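PDB 5EDL: putative HMP/thiamine permease protein YkoE from Bacillus subtilis, which is the thiamine-binding S component of an energy-coupling factor transporter that probably takes up thiamine, hydroxymethylpyrimidine or both. Local coordinates for residues 39-42 against 43-46. Sequence-based numbering, arbitrary orientation.
Sequences AYEP and IYGI. With VIB (3-(4-amino-2-methyl-pyrimidin-5-ylmethyl)-5-(2-hydroxy-ethyl)-4-methyl-thiazol-3-ium), chain B.
One wall of the thiamine pocket of this S component is built here by Tyr-40 and Tyr-44, four residues apart on the segment that links helix 4-35 to helix 49-58. The two phenols lie side by side and point the same way, but their planes are turned 60° against each other. CE1 of Tyr-40 comes up in the plane of the Tyr-44 ring, at its edge, 3.6 Å from CE2. The two rings meet the ligand in different ways. Tyr-40 offers a face, with the thiazolium methyl CM4 3.8 Å above the ring plane and over its centre, while its hydroxyl bonds to that of Tyr-135. Tyr-44 works through its hydroxyl, which bridges the hydroxyethyl arm and the pyrimidine amino group of the vitamin; Asp-129 and Gln-93 hydrogen-bond the ligand as well. Glu-41 runs beside Tyr-44, and the bend of its chain at chi2 (-68°) brings OE1 3.6 Å from CD2 of that ring. Carboxylate and ring planes are 19° apart. Arg-150, on helix 140-170, forms a salt bridge with Glu-41 OE1 and also makes a cation-pi contact with Tyr-44, while OE2 is hydrogen-bonded to Tyr-135 OH. The backbone turns through two i to i+3 bonds, Ile-43 N to Tyr-40 O and Tyr-44 N to Glu-41 O (3.1 Å). At the ligand, Tyr-44 OH donates to the hydroxyethyl O1 at 2.7 Å and accepts a weak, bent bond from the aminopyrimidine N4A at 3.1 Å.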
ATOM      1  N   ALA A  39      -7.283   5.224 -17.916  1.00 27.60           N
ATOM      2  CA  ALA A  39      -8.538   4.984 -17.204  1.00 28.24           C
ATOM      3  C   ALA A  39      -8.369   4.264 -15.854  1.00 29.70           C
ATOM      4  O   ALA A  39      -9.198   4.450 -14.964  1.00 29.04           O
ATOM      5  CB  ALA A  39      -9.501   4.198 -18.087  1.00 30.22           C
ATOM      6  N   TYR A  40      -7.330   3.449 -15.677  1.00 27.29           N
ATOM      7  CA  TYR A  40      -7.145   2.833 -14.355  1.00 26.74           C
ATOM      8  C   TYR A  40      -6.178   3.600 -13.457  1.00 25.17           C
ATOM      9  O   TYR A  40      -5.967   3.225 -12.305  1.00 24.65           O
ATOM     10  CB  TYR A  40      -6.688   1.371 -14.470  1.00 27.59           C
ATOM     11  CG  TYR A  40      -5.410   1.133 -15.252  1.00 27.65           C
ATOM     12  CD1 TYR A  40      -4.203   1.720 -14.868  1.00 26.42           C
ATOM     13  CD2 TYR A  40      -5.404   0.275 -16.335  1.00 29.35           C
ATOM     14  CE1 TYR A  40      -3.033   1.486 -15.577  1.00 26.87           C
ATOM     15  CE2 TYR A  40      -4.249   0.035 -17.051  1.00 30.68           C
ATOM     16  CZ  TYR A  40      -3.067   0.636 -16.672  1.00 28.54           C
ATOM     17  OH  TYR A  40      -1.936   0.383 -17.402  1.00 32.33           O
ATOM     18  N   GLU A  41      -5.596   4.679 -13.960  1.00 26.74           N
ATOM     19  CA  GLU A  41      -4.625   5.407 -13.146  1.00 23.64           C
ATOM     20  C   GLU A  41      -5.234   5.991 -11.849  1.00 23.26           C
ATOM     21  O   GLU A  41      -4.599   5.944 -10.801  1.00 22.70           O
ATOM     22  CB  GLU A  41      -3.954   6.504 -13.978  1.00 23.56           C
ATOM     23  CG  GLU A  41      -3.053   5.955 -15.098  1.00 24.04           C
ATOM     24  CD  GLU A  41      -1.798   5.236 -14.580  1.00 23.98           C
ATOM     25  OE1 GLU A  41      -1.592   5.167 -13.346  1.00 24.29           O
ATOM     26  OE2 GLU A  41      -1.002   4.754 -15.412  1.00 29.13           O
ATOM     27  N   PRO A  42      -6.465   6.523 -11.908  1.00 23.82           N
ATOM     28  CA  PRO A  42      -7.073   7.071 -10.686  1.00 23.87           C
ATOM     29  C   PRO A  42      -7.213   6.069  -9.535  1.00 23.90           C
ATOM     30  O   PRO A  42      -7.181   6.486  -8.371  1.00 24.74           O
ATOM     31  CB  PRO A  42      -8.458   7.527 -11.171  1.00 25.03           C
ATOM     32  CG  PRO A  42      -8.216   7.924 -12.586  1.00 28.43           C
ATOM     33  CD  PRO A  42      -7.276   6.837 -13.096  1.00 25.14           C
ATOM     34  N   ILE A  43      -7.370   4.781  -9.839  1.00 25.23           N
ATOM     35  CA  ILE A  43      -7.551   3.786  -8.783  1.00 24.06           C
ATOM     36  C   ILE A  43      -6.243   3.075  -8.442  1.00 23.26           C
ATOM     37  O   ILE A  43      -6.233   2.191  -7.587  1.00 23.27           O
ATOM     38  CB  ILE A  43      -8.602   2.705  -9.156  1.00 30.37           C
ATOM     39  CG1 ILE A  43      -8.093   1.819 -10.307  1.00 25.89           C
ATOM     40  CG2 ILE A  43      -9.969   3.344  -9.444  1.00 31.80           C
ATOM     41  CD1 ILE A  43      -9.016   0.682 -10.697  1.00 30.95           C
ATOM     42  N   TYR A  44      -5.148   3.464  -9.093  1.00 22.81           N
ATOM     43  CA  TYR A  44      -3.912   2.676  -9.019  1.00 22.59           C
ATOM     44  C   TYR A  44      -3.399   2.496  -7.583  1.00 22.10           C
ATOM     45  O   TYR A  44      -2.932   1.421  -7.220  1.00 22.16           O
ATOM     46  CB  TYR A  44      -2.801   3.294  -9.881  1.00 22.50           C
ATOM     47  CG  TYR A  44      -1.925   2.230 -10.517  1.00 23.54           C
ATOM     48  CD1 TYR A  44      -1.023   1.501  -9.753  1.00 23.18           C
ATOM     49  CD2 TYR A  44      -2.040   1.921 -11.879  1.00 24.03           C
ATOM     50  CE1 TYR A  44      -0.235   0.502 -10.321  1.00 24.31           C
ATOM     51  CE2 TYR A  44      -1.254   0.925 -12.461  1.00 25.06           C
ATOM     52  CZ  TYR A  44      -0.362   0.219 -11.678  1.00 25.19           C
ATOM     53  OH  TYR A  44       0.406  -0.772 -12.238  1.00 26.58           O
ATOM     54  N   GLY A  45      -3.503   3.544  -6.773  1.00 21.58           N
ATOM     55  CA  GLY A  45      -2.962   3.510  -5.425  1.00 21.21           C
ATOM     56  C   GLY A  45      -3.555   2.431  -4.529  1.00 23.88           C
ATOM     57  O   GLY A  45      -2.953   2.070  -3.513  1.00 23.98           O
ATOM     58  N   ILE A  46      -4.734   1.920  -4.880  1.00 21.81           N
ATOM     59  CA  ILE A  46      -5.330   0.838  -4.103  1.00 22.18           C
ATOM     60  C   ILE A  46      -4.401  -0.373  -4.082  1.00 23.77           C
ATOM     61  O   ILE A  46      -4.348  -1.089  -3.080  1.00 23.82           O
ATOM     62  CB  ILE A  46      -6.711   0.393  -4.647  1.00 23.33           C
ATOM     63  CG1 ILE A  46      -7.519  -0.307  -3.553  1.00 39.24           C
ATOM     64  CG2 ILE A  46      -6.553  -0.545  -5.825  1.00 29.89           C
ATOM     65  CD1 ILE A  46      -7.900   0.609  -2.377  1.00 42.07           C
TER
HETATM   66  CM2 VIB B 201      -0.402  -6.295  -6.554  1.00 21.79           C
HETATM   67  N4A VIB B 201      -0.284  -2.733  -9.907  1.00 17.01           N
HETATM   68  CM4 VIB B 201      -3.207  -1.994 -13.684  1.00 19.99           C
HETATM   69  O1  VIB B 201       0.178  -0.649 -14.974  1.00 32.11           O
HETATM   70  C7  VIB B 201       0.364  -1.712 -15.888  1.00 25.25           C
HETATM   71  C6  VIB B 201      -0.921  -2.501 -15.958  1.00 27.23           C
HETATM   72  C2  VIB B 201      -0.697  -4.823 -12.758  1.00 27.58           C
HETATM   73  S1  VIB B 201      -0.121  -4.399 -14.151  1.00 29.14           S
HETATM   74  C5  VIB B 201      -1.049  -3.263 -14.651  1.00 28.09           C
HETATM   75  C4  VIB B 201      -2.060  -3.010 -13.653  1.00 22.07           C
HETATM   76  N3  VIB B 201      -1.838  -4.005 -12.460  1.00 21.60           N
HETATM   77  C7A VIB B 201      -2.732  -4.020 -11.306  1.00 19.46           C
HETATM   78  C4A VIB B 201      -0.887  -3.944  -9.394  1.00 21.35           C
HETATM   79  N3A VIB B 201      -0.410  -4.528  -8.294  1.00 22.46           N
HETATM   80  C2A VIB B 201      -0.994  -5.666  -7.827  1.00 23.11           C
HETATM   81  N1A VIB B 201      -2.078  -6.200  -8.475  1.00 20.99           N
HETATM   82  C6A VIB B 201      -2.578  -5.617  -9.594  1.00 18.53           C
HETATM   83  C5A VIB B 201      -1.971  -4.472 -10.046  1.00 21.70           C